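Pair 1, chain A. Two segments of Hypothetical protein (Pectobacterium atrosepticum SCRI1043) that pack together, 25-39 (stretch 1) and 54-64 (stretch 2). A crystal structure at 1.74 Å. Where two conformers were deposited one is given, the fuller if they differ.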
# COMPACT_ATOMS: atom_id res chain seq x y z
N ASP A 25 -4.04 -21.67 -11.20
CA ASP A 25 -3.42 -22.22 -9.98
C ASP A 25 -2.26 -23.18 -10.26
O ASP A 25 -1.19 -23.10 -9.64
CB ASP A 25 -4.46 -22.92 -9.12
CG ASP A 25 -5.60 -22.00 -8.76
OD1 ASP A 25 -5.36 -20.90 -8.18
OD2 ASP A 25 -6.76 -22.40 -9.05
N PHE A 26 -2.47 -24.05 -11.22
CA PHE A 26 -1.50 -25.08 -11.54
C PHE A 26 -0.40 -24.55 -12.48
O PHE A 26 0.77 -24.88 -12.30
CB PHE A 26 -2.19 -26.30 -12.16
CG PHE A 26 -2.91 -27.18 -11.16
CD1 PHE A 26 -3.48 -26.66 -10.00
CD2 PHE A 26 -3.03 -28.53 -11.39
CE1 PHE A 26 -4.14 -27.47 -9.09
CE2 PHE A 26 -3.69 -29.34 -10.48
CZ PHE A 26 -4.25 -28.80 -9.33
N ASP A 27 -0.77 -23.73 -13.45
CA ASP A 27 0.17 -23.30 -14.47
C ASP A 27 0.90 -22.03 -14.12
O ASP A 27 2.02 -21.82 -14.58
CB ASP A 27 -0.55 -23.12 -15.80
CG ASP A 27 -1.11 -24.44 -16.33
OD1 ASP A 27 -0.33 -25.40 -16.40
OD2 ASP A 27 -2.32 -24.51 -16.61
N VAL A 28 0.30 -21.19 -13.30
CA VAL A 28 0.92 -19.91 -12.97
C VAL A 28 1.37 -19.92 -11.50
O VAL A 28 2.56 -19.68 -11.20
CB VAL A 28 0.00 -18.70 -13.28
CG1 VAL A 28 0.59 -17.42 -12.70
CG2 VAL A 28 -0.23 -18.55 -14.78
N MSE A 29 0.46 -20.23 -10.59
CA MSE A 29 0.80 -20.10 -9.19
C MSE A 29 1.79 -21.14 -8.66
O MSE A 29 2.65 -20.80 -7.83
CB MSE A 29 -0.47 -20.09 -8.36
CG MSE A 29 -1.37 -18.87 -8.51
SE MSE A 29 -0.46 -17.24 -8.10
CE MSE A 29 -0.18 -17.68 -6.26
N HIS A 30 1.65 -22.40 -9.06
CA HIS A 30 2.59 -23.44 -8.59
C HIS A 30 4.05 -23.10 -8.91
O HIS A 30 4.89 -23.14 -8.03
CB HIS A 30 2.21 -24.82 -9.12
CG HIS A 30 1.05 -25.45 -8.42
ND1 HIS A 30 0.65 -26.75 -8.67
CD2 HIS A 30 0.19 -24.97 -7.49
CE1 HIS A 30 -0.39 -27.04 -7.92
NE2 HIS A 30 -0.69 -25.98 -7.20
N PRO A 31 4.36 -22.77 -10.16
CA PRO A 31 5.76 -22.38 -10.43
C PRO A 31 6.29 -21.16 -9.66
O PRO A 31 7.44 -21.17 -9.23
CB PRO A 31 5.79 -22.19 -11.96
CG PRO A 31 4.39 -22.14 -12.41
CD PRO A 31 3.56 -22.87 -11.39
N PHE A 32 5.48 -20.13 -9.48
CA PHE A 32 5.89 -18.96 -8.72
C PHE A 32 6.04 -19.30 -7.25
O PHE A 32 6.90 -18.73 -6.59
CB PHE A 32 4.92 -17.79 -8.92
CG PHE A 32 5.08 -17.10 -10.24
CD1 PHE A 32 6.34 -16.70 -10.69
CD2 PHE A 32 3.99 -16.84 -11.04
CE1 PHE A 32 6.51 -16.06 -11.90
CE2 PHE A 32 4.17 -16.19 -12.28
CZ PHE A 32 5.43 -15.81 -12.70
N MSE A 33 5.24 -20.22 -6.75
CA MSE A 33 5.40 -20.66 -5.36
C MSE A 33 6.78 -21.31 -5.17
O MSE A 33 7.49 -21.03 -4.20
CB MSE A 33 4.29 -21.64 -4.99
CG MSE A 33 2.99 -20.98 -4.60
SE MSE A 33 1.63 -22.35 -4.39
CE MSE A 33 0.22 -21.17 -4.11
N VAL A 34 7.17 -22.21 -6.08
CA VAL A 34 8.49 -22.83 -6.04
C VAL A 34 9.59 -21.76 -6.16
O VAL A 34 10.55 -21.80 -5.41
CB VAL A 34 8.63 -23.95 -7.11
CG1 VAL A 34 10.06 -24.50 -7.14
CG2 VAL A 34 7.66 -25.07 -6.78
N ARG A 35 9.44 -20.80 -7.07
CA ARG A 35 10.37 -19.65 -7.13
C ARG A 35 10.48 -18.95 -5.76
O ARG A 35 11.56 -18.66 -5.29
CB ARG A 35 9.96 -18.63 -8.23
CG ARG A 35 10.84 -18.62 -9.50
CD ARG A 35 10.41 -17.51 -10.54
NE ARG A 35 11.10 -16.20 -10.45
CZ ARG A 35 10.86 -15.16 -11.28
NH1 ARG A 35 9.94 -15.25 -12.23
NH2 ARG A 35 11.52 -14.00 -11.16
N ALA A 36 9.34 -18.64 -5.15
CA ALA A 36 9.28 -17.93 -3.87
C ALA A 36 10.00 -18.69 -2.76
O ALA A 36 10.63 -18.11 -1.89
CB ALA A 36 7.81 -17.70 -3.50
N PHE A 37 9.87 -20.01 -2.79
CA PHE A 37 10.46 -20.86 -1.74
C PHE A 37 11.97 -21.07 -1.90
O PHE A 37 12.68 -21.26 -0.91
CB PHE A 37 9.84 -22.26 -1.81
CG PHE A 37 8.37 -22.34 -1.48
CD1 PHE A 37 7.65 -21.26 -1.01
CD2 PHE A 37 7.71 -23.57 -1.61
CE1 PHE A 37 6.30 -21.37 -0.69
CE2 PHE A 37 6.35 -23.71 -1.28
CZ PHE A 37 5.64 -22.61 -0.85
N THR A 38 12.44 -21.06 -3.14
CA THR A 38 13.79 -21.54 -3.47
C THR A 38 14.92 -20.92 -2.65
O THR A 38 15.76 -21.65 -2.15
CB THR A 38 14.05 -21.42 -4.98
OG1 THR A 38 13.21 -22.37 -5.65
CG2 THR A 38 15.51 -21.77 -5.30
N PRO A 39 14.94 -19.60 -2.46
CA PRO A 39 16.02 -19.01 -1.69
C PRO A 39 16.08 -19.44 -0.21
O PRO A 39 17.11 -19.26 0.44
CB PRO A 39 15.75 -17.50 -1.76
CG PRO A 39 14.72 -17.32 -2.78
CD PRO A 39 13.99 -18.59 -2.96
N GLY A 54 -0.38 -34.97 -6.35
CA GLY A 54 1.05 -34.90 -6.61
C GLY A 54 1.46 -33.84 -7.61
O GLY A 54 2.60 -33.81 -8.06
N ASP A 55 0.54 -32.94 -7.96
CA ASP A 55 0.86 -31.88 -8.91
C ASP A 55 1.97 -30.96 -8.40
O ASP A 55 2.85 -30.56 -9.16
CB ASP A 55 -0.38 -31.04 -9.23
CG ASP A 55 -1.45 -31.85 -9.97
OD1 ASP A 55 -1.14 -32.46 -11.02
OD2 ASP A 55 -2.59 -31.88 -9.48
N PHE A 56 1.96 -30.64 -7.11
CA PHE A 56 3.00 -29.77 -6.60
C PHE A 56 4.26 -30.58 -6.31
O PHE A 56 5.36 -30.09 -6.47
CB PHE A 56 2.51 -29.04 -5.37
CG PHE A 56 3.33 -27.83 -5.01
CD1 PHE A 56 3.39 -26.74 -5.86
CD2 PHE A 56 4.04 -27.79 -3.82
CE1 PHE A 56 4.17 -25.62 -5.54
CE2 PHE A 56 4.80 -26.68 -3.50
CZ PHE A 56 4.86 -25.59 -4.36
N THR A 57 4.10 -31.83 -5.89
CA THR A 57 5.25 -32.68 -5.56
C THR A 57 6.22 -32.76 -6.73
O THR A 57 7.44 -32.71 -6.54
CB THR A 57 4.82 -34.11 -5.21
OG1 THR A 57 3.57 -34.07 -4.51
CG2 THR A 57 5.90 -34.80 -4.37
N SER A 58 5.68 -32.87 -7.93
CA SER A 58 6.51 -33.06 -9.11
C SER A 58 7.47 -31.88 -9.30
O SER A 58 8.61 -32.06 -9.73
CB SER A 58 5.66 -33.27 -10.36
OG SER A 58 4.90 -32.12 -10.65
N ARG A 59 7.03 -30.68 -8.92
CA ARG A 59 7.91 -29.52 -8.98
C ARG A 59 8.94 -29.54 -7.87
O ARG A 59 10.10 -29.15 -8.06
CB ARG A 59 7.07 -28.25 -8.92
CG ARG A 59 6.14 -28.15 -10.08
CD ARG A 59 5.45 -26.85 -10.09
NE ARG A 59 4.55 -26.73 -11.24
CZ ARG A 59 4.88 -26.25 -12.44
NH1 ARG A 59 6.11 -25.81 -12.71
NH2 ARG A 59 3.95 -26.19 -13.37
N LEU A 60 8.52 -29.99 -6.69
CA LEU A 60 9.41 -30.14 -5.57
C LEU A 60 10.50 -31.19 -5.79
O LEU A 60 11.62 -31.06 -5.29
CB LEU A 60 8.59 -30.46 -4.32
CG LEU A 60 7.70 -29.33 -3.79
CD1 LEU A 60 6.97 -29.86 -2.58
CD2 LEU A 60 8.52 -28.03 -3.49
N GLN A 61 10.17 -32.23 -6.56
CA GLN A 61 11.13 -33.27 -6.93
C GLN A 61 12.32 -32.75 -7.74
O GLN A 61 13.39 -33.36 -7.74
CB GLN A 61 10.44 -34.38 -7.72
CG GLN A 61 9.62 -35.30 -6.85
CD GLN A 61 9.14 -36.52 -7.62
OE1 GLN A 61 8.23 -36.44 -8.45
NE2 GLN A 61 9.75 -37.67 -7.33
N GLU A 62 12.15 -31.61 -8.41
CA GLU A 62 13.29 -30.96 -9.04
C GLU A 62 14.27 -30.42 -7.99
O GLU A 62 15.41 -30.12 -8.33
CB GLU A 62 12.85 -29.84 -9.98
CG GLU A 62 11.92 -30.30 -11.10
CD GLU A 62 12.43 -31.55 -11.81
OE1 GLU A 62 13.59 -31.55 -12.28
OE2 GLU A 62 11.68 -32.55 -11.87
N HIS A 63 13.86 -30.31 -6.73
CA HIS A 63 14.72 -29.74 -5.70
C HIS A 63 15.19 -30.69 -4.61
O HIS A 63 16.19 -30.41 -3.95
CB HIS A 63 14.00 -28.56 -5.05
CG HIS A 63 13.91 -27.38 -5.95
ND1 HIS A 63 12.95 -27.27 -6.93
CD2 HIS A 63 14.70 -26.29 -6.07
CE1 HIS A 63 13.14 -26.15 -7.61
NE2 HIS A 63 14.19 -25.54 -7.10
N PHE A 64 14.45 -31.78 -4.40
CA PHE A 64 14.70 -32.69 -3.30
C PHE A 64 14.52 -34.11 -3.82
O PHE A 64 13.55 -34.37 -4.50
CB PHE A 64 13.71 -32.45 -2.17
CG PHE A 64 13.90 -31.16 -1.47
CD1 PHE A 64 14.78 -31.06 -0.42
CD2 PHE A 64 13.18 -30.04 -1.85
CE1 PHE A 64 14.97 -29.86 0.22
CE2 PHE A 64 13.37 -28.84 -1.20
CZ PHE A 64 14.26 -28.76 -0.17
O HOH W 1 2.08 -28.06 -10.43

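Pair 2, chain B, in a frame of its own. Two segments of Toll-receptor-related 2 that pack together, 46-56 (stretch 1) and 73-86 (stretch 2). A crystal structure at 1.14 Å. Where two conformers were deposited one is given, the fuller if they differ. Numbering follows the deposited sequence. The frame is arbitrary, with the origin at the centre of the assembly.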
# COMPACT_ATOMS: atom_id res chain seq x y z
N PHE B 46 -9.87 -0.38 -18.25
CA PHE B 46 -10.76 0.21 -17.28
C PHE B 46 -10.08 0.27 -15.91
O PHE B 46 -9.18 -0.52 -15.60
CB PHE B 46 -12.09 -0.56 -17.17
CG PHE B 46 -12.89 -0.52 -18.44
CD1 PHE B 46 -13.41 0.67 -18.87
CD2 PHE B 46 -13.03 -1.64 -19.23
CE1 PHE B 46 -14.12 0.74 -20.06
CE2 PHE B 46 -13.75 -1.58 -20.41
CZ PHE B 46 -14.28 -0.39 -20.81
N PHE B 47 -10.55 1.18 -15.09
CA PHE B 47 -9.98 1.33 -13.75
C PHE B 47 -9.98 -0.03 -13.02
O PHE B 47 -9.00 -0.36 -12.37
CB PHE B 47 -10.81 2.29 -12.90
CG PHE B 47 -10.75 3.76 -13.32
CD1 PHE B 47 -9.85 4.23 -14.25
CD2 PHE B 47 -11.64 4.67 -12.75
CE1 PHE B 47 -9.82 5.59 -14.57
CE2 PHE B 47 -11.58 6.01 -13.05
CZ PHE B 47 -10.70 6.45 -13.98
N ALA B 48 -11.09 -0.77 -13.11
CA ALA B 48 -11.18 -2.02 -12.38
C ALA B 48 -10.17 -3.05 -12.87
O ALA B 48 -9.67 -3.85 -12.09
CB ALA B 48 -12.60 -2.62 -12.48
N GLU B 49 -9.87 -3.02 -14.17
CA GLU B 49 -8.86 -3.91 -14.71
C GLU B 49 -7.48 -3.60 -14.15
O GLU B 49 -6.71 -4.49 -13.84
CB GLU B 49 -8.85 -3.79 -16.22
CG GLU B 49 -10.11 -4.40 -16.83
CD GLU B 49 -10.17 -4.28 -18.32
OE1 GLU B 49 -9.87 -3.22 -18.89
OE2 GLU B 49 -10.63 -5.27 -18.96
N ASN B 50 -7.13 -2.33 -14.07
CA ASN B 50 -5.84 -1.94 -13.50
C ASN B 50 -5.75 -2.23 -12.02
O ASN B 50 -4.68 -2.58 -11.54
CB ASN B 50 -5.57 -0.46 -13.86
CG ASN B 50 -5.01 -0.33 -15.26
OD1 ASN B 50 -4.17 -1.13 -15.67
ND2 ASN B 50 -5.47 0.65 -16.00
N ILE B 51 -6.84 -2.04 -11.29
CA ILE B 51 -6.89 -2.44 -9.87
C ILE B 51 -6.56 -3.90 -9.74
O ILE B 51 -5.74 -4.30 -8.94
CB ILE B 51 -8.25 -2.10 -9.26
CG1 ILE B 51 -8.42 -0.59 -9.12
CG2 ILE B 51 -8.41 -2.77 -7.87
CD1 ILE B 51 -9.83 -0.12 -8.76
N MET B 52 -7.25 -4.73 -10.54
CA MET B 52 -7.11 -6.18 -10.41
C MET B 52 -5.75 -6.69 -10.87
O MET B 52 -5.23 -7.64 -10.30
CB MET B 52 -8.25 -6.89 -11.14
CG MET B 52 -9.57 -6.65 -10.43
SD MET B 52 -9.68 -7.23 -8.74
CE MET B 52 -9.18 -8.93 -8.92
N ASP B 53 -5.21 -6.10 -11.92
CA ASP B 53 -3.87 -6.47 -12.33
C ASP B 53 -2.86 -6.23 -11.21
O ASP B 53 -2.01 -7.08 -10.93
CB ASP B 53 -3.44 -5.75 -13.62
CG ASP B 53 -3.96 -6.43 -14.88
OD1 ASP B 53 -4.48 -7.58 -14.85
OD2 ASP B 53 -3.84 -5.78 -15.93
N ALA B 54 -2.94 -5.09 -10.57
CA ALA B 54 -2.01 -4.76 -9.50
C ALA B 54 -2.19 -5.68 -8.32
O ALA B 54 -1.20 -6.13 -7.74
CB ALA B 54 -2.23 -3.31 -9.07
N ILE B 55 -3.42 -5.97 -7.93
CA ILE B 55 -3.64 -6.82 -6.75
C ILE B 55 -3.24 -8.26 -7.02
O ILE B 55 -2.54 -8.87 -6.24
CB ILE B 55 -5.09 -6.76 -6.26
CG1 ILE B 55 -5.42 -5.38 -5.70
CG2 ILE B 55 -5.36 -7.85 -5.23
CD1 ILE B 55 -6.87 -5.24 -5.32
N GLU B 56 -3.69 -8.82 -8.14
CA GLU B 56 -3.49 -10.24 -8.37
C GLU B 56 -2.06 -10.58 -8.78
O GLU B 56 -1.68 -11.75 -8.70
CB GLU B 56 -4.47 -10.77 -9.41
CG GLU B 56 -5.93 -10.63 -8.98
CD GLU B 56 -6.25 -11.39 -7.71
OE1 GLU B 56 -5.79 -12.54 -7.56
OE2 GLU B 56 -6.95 -10.83 -6.83
N ASN B 73 -12.09 7.20 -4.54
CA ASN B 73 -12.89 6.07 -5.04
C ASN B 73 -12.05 4.87 -5.45
O ASN B 73 -12.37 3.72 -5.09
CB ASN B 73 -13.78 6.52 -6.20
CG ASN B 73 -14.98 7.35 -5.74
OD1 ASN B 73 -15.39 7.30 -4.57
ND2 ASN B 73 -15.57 8.10 -6.68
N ILE B 74 -10.97 5.12 -6.20
CA ILE B 74 -10.10 4.02 -6.59
C ILE B 74 -9.48 3.37 -5.36
O ILE B 74 -9.41 2.16 -5.29
CB ILE B 74 -9.05 4.48 -7.62
CG1 ILE B 74 -9.73 4.66 -8.98
CG2 ILE B 74 -7.91 3.46 -7.72
CD1 ILE B 74 -8.81 5.25 -10.03
N CYS B 75 -9.03 4.18 -4.41
CA CYS B 75 -8.51 3.62 -3.17
C CYS B 75 -9.51 2.72 -2.47
O CYS B 75 -9.16 1.63 -2.01
CB CYS B 75 -8.02 4.72 -2.23
SG CYS B 75 -6.59 5.60 -2.82
N ASP B 76 -10.75 3.19 -2.34
CA ASP B 76 -11.73 2.36 -1.65
C ASP B 76 -11.97 1.02 -2.37
O ASP B 76 -12.04 -0.02 -1.72
CB ASP B 76 -13.05 3.07 -1.49
CG ASP B 76 -14.09 2.19 -0.77
OD1 ASP B 76 -13.80 1.70 0.35
OD2 ASP B 76 -15.15 1.92 -1.35
N LYS B 77 -12.11 1.06 -3.68
CA LYS B 77 -12.38 -0.17 -4.44
C LYS B 77 -11.21 -1.12 -4.31
O LYS B 77 -11.38 -2.33 -4.15
CB LYS B 77 -12.61 0.20 -5.90
CG LYS B 77 -13.97 0.83 -6.23
CD LYS B 77 -13.96 1.44 -7.64
CE LYS B 77 -15.33 1.88 -8.09
NZ LYS B 77 -15.91 0.93 -9.06
N THR B 78 -10.00 -0.57 -4.35
CA THR B 78 -8.82 -1.39 -4.21
C THR B 78 -8.75 -2.02 -2.84
O THR B 78 -8.45 -3.21 -2.70
CB THR B 78 -7.55 -0.56 -4.43
OG1 THR B 78 -7.61 0.08 -5.72
CG2 THR B 78 -6.33 -1.39 -4.31
N LEU B 79 -9.05 -1.23 -1.81
CA LEU B 79 -9.03 -1.74 -0.46
C LEU B 79 -10.03 -2.88 -0.27
O LEU B 79 -9.72 -3.88 0.37
CB LEU B 79 -9.29 -0.62 0.55
CG LEU B 79 -9.39 -0.97 2.05
CD1 LEU B 79 -8.17 -1.66 2.57
CD2 LEU B 79 -9.58 0.31 2.82
N GLN B 80 -11.24 -2.69 -0.78
CA GLN B 80 -12.25 -3.74 -0.62
C GLN B 80 -11.78 -5.08 -1.20
O GLN B 80 -11.93 -6.13 -0.56
CB GLN B 80 -13.58 -3.33 -1.28
CG GLN B 80 -14.28 -2.12 -0.66
CD GLN B 80 -14.55 -2.26 0.81
OE1 GLN B 80 -14.90 -3.34 1.30
NE2 GLN B 80 -14.39 -1.15 1.54
N ILE B 81 -11.18 -5.07 -2.38
CA ILE B 81 -10.65 -6.30 -2.95
C ILE B 81 -9.40 -6.75 -2.16
O ILE B 81 -9.21 -7.95 -1.90
CB ILE B 81 -10.41 -6.16 -4.45
CG1 ILE B 81 -11.74 -5.76 -5.12
CG2 ILE B 81 -9.87 -7.46 -5.01
CD1 ILE B 81 -11.59 -5.03 -6.42
N GLY B 82 -8.59 -5.79 -1.73
CA GLY B 82 -7.39 -6.11 -0.96
C GLY B 82 -7.65 -6.86 0.33
O GLY B 82 -6.84 -7.69 0.73
N LEU B 83 -8.80 -6.61 0.96
CA LEU B 83 -9.18 -7.32 2.17
C LEU B 83 -9.35 -8.82 1.93
O LEU B 83 -9.28 -9.61 2.86
CB LEU B 83 -10.46 -6.76 2.73
CG LEU B 83 -10.39 -5.33 3.27
CD1 LEU B 83 -11.80 -4.91 3.66
CD2 LEU B 83 -9.41 -5.23 4.47
N SER B 84 -9.57 -9.20 0.69
CA SER B 84 -9.66 -10.63 0.36
C SER B 84 -8.30 -11.28 0.07
O SER B 84 -8.21 -12.47 -0.25
CB SER B 84 -10.67 -10.85 -0.78
OG SER B 84 -10.20 -10.44 -2.05
N HIS B 85 -7.26 -10.47 0.22
CA HIS B 85 -5.91 -10.94 0.07
C HIS B 85 -5.13 -10.47 1.27
O HIS B 85 -5.62 -10.49 2.40
CB HIS B 85 -5.36 -10.39 -1.23
CG HIS B 85 -5.97 -10.99 -2.44
ND1 HIS B 85 -5.90 -12.34 -2.71
CD2 HIS B 85 -6.64 -10.43 -3.47
CE1 HIS B 85 -6.53 -12.59 -3.84
NE2 HIS B 85 -6.98 -11.45 -4.33
N GLN B 86 -3.93 -9.98 1.06
CA GLN B 86 -3.12 -9.52 2.17
C GLN B 86 -2.79 -8.07 1.97
O GLN B 86 -2.43 -7.67 0.85
CB GLN B 86 -1.84 -10.32 2.22
CG GLN B 86 -2.00 -11.81 2.31
CD GLN B 86 -0.66 -12.45 2.39
OE1 GLN B 86 0.02 -12.37 3.42
NE2 GLN B 86 -0.25 -13.12 1.30

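Pair 1 and pair 2 share one backbone arrangement. In each, two helices cross, at -41° in pair 1 and -43° in pair 2, with both helices running broadly the same way. The axes approach to 10.3 Å and 10.2 Å. Central backbone atoms superpose with an RMSD of 0.5 Å.

The match is tightest from A:Met29 = B:Asn50 to A:Val34 = B:Ile55. On the second helix, A:Phe56 matches B:Thr78, A:Arg59 matches B:Ile81 and A:Leu60 matches B:Gly82. Beyond it, A:His63 matches B:His85.

The two pairs fill the crossing from different helices. In pair 1 the knob comes from the second helix. A:Phe56 sits among A:His30, A:Met33, A:Val34 and A:Phe37. Its edge points at the face of the A:His30 ring, with planes at 74°. A:Phe56 CZ lies 3.7 Å from A:Val34 CG2 and 3.9 Å from A:Phe37 CE2. In pair 2 the matching residue is the small B:Thr78, and the knob comes from the first helix. B:Ile51, at the A:His30 position, sits among B:Ile74, B:Lys77, B:Thr78 and B:Ile81. B:Ile51 CG1 lies 3.6 Å from B:Thr78 OG1. That hydroxyl is turned back to its own helix, with B:Thr78 OG1 donating to B:Ile74 O at 2.8 Å.

One turn along the first helix, A:Val34 and B:Ile55 both point toward the other stretch. A:Val34 CG2 lies 3.9 Å from A:Arg59 CB, while B:Ile55 CD1 lies 3.7 Å from B:Ile81 CG2. A:Arg59 reaches on, laying a face of its guanidinium against A:Pro31, with A:Arg59 NH1 3.7 Å from A:Pro31 CB. B:Ile81 instead meets the matching B:Met52 by apolar contact, B:Ile81 CD1 to B:Met52 SD at 3.7 Å.

Polar links also differ. No direct hydrogen bond crosses pair 1. A water bridges it, its O bonded to A:His30 ND1 at 2.6 Å, to A:Asp55 O at 2.9 Å and to A:Arg59 NE at 2.9 Å. Pair 2 has a direct bond, B:His85 NE2 to B:Glu56 OE2 at 2.6 Å.

The matched histidines pack on the matched aliphatic residues of the first helix, A:Val34 and B:Ile55. A:His63 CE1 lies 3.5 Å from A:Val34 CG1, and B:His85 CD2 lies 3.4 Å from B:Ile55 CG2. At the B:Glu56 position is A:Arg35; its CA-to-CB bond points away, and it makes no contact with the other stretch. Pair 1 buries 573 Å² and pair 2 buries 490 Å², both sides summed.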